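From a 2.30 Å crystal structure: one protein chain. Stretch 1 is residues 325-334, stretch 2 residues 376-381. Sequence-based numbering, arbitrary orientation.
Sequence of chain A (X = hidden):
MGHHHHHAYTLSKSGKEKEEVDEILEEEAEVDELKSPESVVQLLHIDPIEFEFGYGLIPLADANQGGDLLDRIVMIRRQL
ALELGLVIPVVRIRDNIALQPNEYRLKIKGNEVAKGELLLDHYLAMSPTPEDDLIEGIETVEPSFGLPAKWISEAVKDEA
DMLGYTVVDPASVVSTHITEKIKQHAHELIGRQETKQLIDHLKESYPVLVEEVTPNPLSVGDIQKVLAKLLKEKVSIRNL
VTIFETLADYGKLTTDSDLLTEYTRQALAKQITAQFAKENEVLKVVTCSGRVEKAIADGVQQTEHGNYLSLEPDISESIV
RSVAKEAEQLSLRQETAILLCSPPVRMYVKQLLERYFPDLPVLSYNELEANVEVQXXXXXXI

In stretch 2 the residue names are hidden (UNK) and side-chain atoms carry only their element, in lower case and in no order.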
# COMPACT_ATOMS: atom_id res chain seq x y z
N LYS A 325 18.99 8.91 11.99
CA LYS A 325 20.00 8.44 12.93
C LYS A 325 19.37 7.55 14.00
O LYS A 325 19.96 6.55 14.42
CB LYS A 325 20.71 9.62 13.59
CG LYS A 325 21.98 9.25 14.35
CD LYS A 325 22.28 10.25 15.46
CE LYS A 325 21.42 10.01 16.69
NZ LYS A 325 21.77 10.94 17.81
N GLU A 326 18.16 7.91 14.43
CA GLU A 326 17.42 7.15 15.43
C GLU A 326 16.94 5.82 14.87
O GLU A 326 16.96 4.81 15.56
CB GLU A 326 16.24 7.94 15.98
CG GLU A 326 16.60 9.27 16.63
CD GLU A 326 17.49 9.12 17.85
OE1 GLU A 326 18.57 8.48 17.76
OE2 GLU A 326 17.13 9.67 18.91
N ALA A 327 16.52 5.85 13.61
CA ALA A 327 15.99 4.67 12.93
C ALA A 327 17.08 3.63 12.72
O ALA A 327 16.82 2.43 12.82
CB ALA A 327 15.37 5.05 11.59
N GLU A 328 18.30 4.10 12.45
CA GLU A 328 19.44 3.22 12.24
C GLU A 328 19.64 2.33 13.47
O GLU A 328 19.82 1.12 13.33
CB GLU A 328 20.70 4.04 11.94
CG GLU A 328 21.82 3.27 11.21
CD GLU A 328 21.46 2.89 9.77
OE1 GLU A 328 20.52 2.08 9.57
OE2 GLU A 328 22.13 3.39 8.84
N GLN A 329 19.57 2.94 14.66
CA GLN A 329 19.74 2.23 15.93
C GLN A 329 18.81 1.03 16.10
O GLN A 329 19.24 -0.02 16.56
CB GLN A 329 19.57 3.19 17.12
CG GLN A 329 20.46 4.43 17.07
CD GLN A 329 21.91 4.12 16.74
OE1 GLN A 329 22.41 4.54 15.70
NE2 GLN A 329 22.57 3.37 17.61
N LEU A 330 17.54 1.19 15.72
CA LEU A 330 16.56 0.10 15.84
C LEU A 330 16.87 -1.07 14.91
O LEU A 330 16.89 -2.23 15.35
CB LEU A 330 15.14 0.61 15.61
CG LEU A 330 14.41 1.19 16.82
CD1 LEU A 330 14.91 2.59 17.16
CD2 LEU A 330 12.91 1.21 16.61
N SER A 331 17.13 -0.76 13.65
CA SER A 331 17.45 -1.76 12.63
C SER A 331 18.86 -2.34 12.78
O SER A 331 19.18 -3.38 12.20
CB SER A 331 17.24 -1.19 11.23
OG SER A 331 15.91 -0.71 11.08
N LEU A 332 19.70 -1.65 13.56
CA LEU A 332 20.99 -2.19 14.01
C LEU A 332 20.79 -3.37 14.96
O LEU A 332 21.66 -4.25 15.08
CB LEU A 332 21.82 -1.10 14.72
CG LEU A 332 23.14 -0.56 14.13
CD1 LEU A 332 22.95 0.12 12.78
CD2 LEU A 332 23.81 0.39 15.12
N ARG A 333 19.64 -3.39 15.65
CA ARG A 333 19.36 -4.38 16.68
C ARG A 333 18.20 -5.31 16.30
O ARG A 333 17.46 -5.78 17.17
CB ARG A 333 19.07 -3.68 18.02
CG ARG A 333 20.07 -2.58 18.36
CD ARG A 333 19.77 -1.92 19.70
NE ARG A 333 18.35 -1.68 19.90
CZ ARG A 333 17.84 -0.90 20.86
NH1 ARG A 333 18.65 -0.27 21.70
NH2 ARG A 333 16.53 -0.76 20.95
N GLN A 334 18.06 -5.57 15.00
CA GLN A 334 17.06 -6.49 14.44
C GLN A 334 15.61 -6.13 14.77
O GLN A 334 14.72 -6.99 14.77
CB GLN A 334 17.37 -7.95 14.85
CG GLN A 334 18.55 -8.60 14.12
CD GLN A 334 18.17 -9.17 12.76
OE1 GLN A 334 17.03 -9.03 12.30
NE2 GLN A 334 19.13 -9.82 12.10
N UNK A 376 10.62 4.56 24.74
CA UNK A 376 11.51 5.25 23.81
C UNK A 376 12.94 4.73 23.89
O UNK A 376 13.44 4.38 24.96
c UNK A 376 11.49 6.76 24.07
o UNK A 376 10.18 7.28 24.08
N UNK A 377 13.59 4.69 22.73
CA UNK A 377 14.98 4.26 22.59
C UNK A 377 15.77 5.40 21.95
O UNK A 377 16.99 5.51 22.12
c UNK A 377 13.27 1.38 22.64
c UNK A 377 16.47 2.77 21.16
c UNK A 377 14.74 1.74 22.62
c UNK A 377 15.07 2.96 21.75
N UNK A 378 15.06 6.23 21.21
CA UNK A 378 15.60 7.46 20.64
C UNK A 378 14.52 8.53 20.65
O UNK A 378 13.33 8.22 20.57
N UNK A 379 14.94 9.78 20.79
CA UNK A 379 14.00 10.90 20.70
C UNK A 379 14.41 11.80 19.54
O UNK A 379 15.51 12.37 19.54
c UNK A 379 13.91 11.70 22.03
c UNK A 379 12.90 12.85 21.89
c UNK A 379 13.51 10.79 23.19
N UNK A 380 13.53 11.90 18.55
CA UNK A 380 13.72 12.75 17.36
C UNK A 380 13.82 14.22 17.77
O UNK A 380 12.91 14.75 18.41
c UNK A 380 12.57 12.53 16.32
c UNK A 380 12.58 13.59 15.22
c UNK A 380 12.66 11.13 15.70
N UNK A 381 14.94 14.86 17.39
CA UNK A 381 15.22 16.26 17.70
C UNK A 381 15.30 17.08 16.41
O UNK A 381 16.13 17.98 16.27
o UNK A 381 17.30 16.65 20.77
o UNK A 381 15.13 16.74 20.43
c UNK A 381 16.53 16.40 18.50
c UNK A 381 16.30 16.61 20.01

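Position 376 carries two side-chain atoms, one carbon bonded to the backbone and one oxygen at its end, a primary hydroxyl. It lies out of reach of the helix, and its hydroxyl is hydrogen-bonded elsewhere in the structure. The residue is Ser-376.

Position 377 has four side-chain carbons and no heteroatom. The chain forks at its first carbon, with one arm a single carbon and the other two carbons long. Its CA-to-CB bond is directed toward stretch 1, where the one-carbon arm and the inner carbon of the longer arm both approach Arg-333, and the one-carbon arm also meets Leu-330. This is the pattern of isoleucine, Ile-377, with chi1 m and chi2 p. CG1 and CG2 both lie 3.5 Å from Arg-333 NH2, and CG2 is also 4.3 Å from Leu-330 CD1, an apolar contact. The approach of CG1 is to the edge of the guanidinium, near its plane, so this carbon does not stack on the flat face of that group.

At position 378 no atom extends beyond the backbone. Its CA sits 3.2 Å from Glu-326 OE2, and the CA atoms of this position and Glu-326, 5.5 Å apart, mark a close approach of the two backbones. A CB built here would point toward the helix and fall 2.7 Å from Glu-326 OE2, a clash; the bare CA leaves room for the carboxylate. This is Gly-378.

Position 379 shows three carbons, the first carrying the other two. Its CA-to-CB bond points away from stretch 1, so the backbone makes the close approach: the amide N is 2.9 Å from Glu-326 OE2. The carbonyl O of this position is 3.2 Å from the same OE2, but both are acceptors and cannot bond to each other. The residue is Val-379.

Position 380 repeats the three-carbon fork. Here the CA-to-CB bond runs sideways, and one branch makes a marginal contact with the aliphatic part of Glu-326. This is Val-380, whose CG2 reaches 4.5 Å from Glu-326 CG.

Position 381 bears two carbons, the second holding two oxygens, a short carboxylate. It makes no contact with stretch 1, and both carboxylate oxygens are hydrogen-bonded elsewhere in the structure. The residue is Asp-381.

The contact is small, burying 266 Å² over both sides, and it centres on Glu-326. With chi1 and chi2 both m, this side chain brings its carboxylate against the backbone at Gly-378 and Val-379. Further along stretch 1, Leu-330 and Arg-333 meet Ile-377, which extends the packing. The carboxylate of Glu-326 fits closely against the glycine and the following amide, and this is the core of the contact.

Stretch 2, residues 376-381: SIGVVD
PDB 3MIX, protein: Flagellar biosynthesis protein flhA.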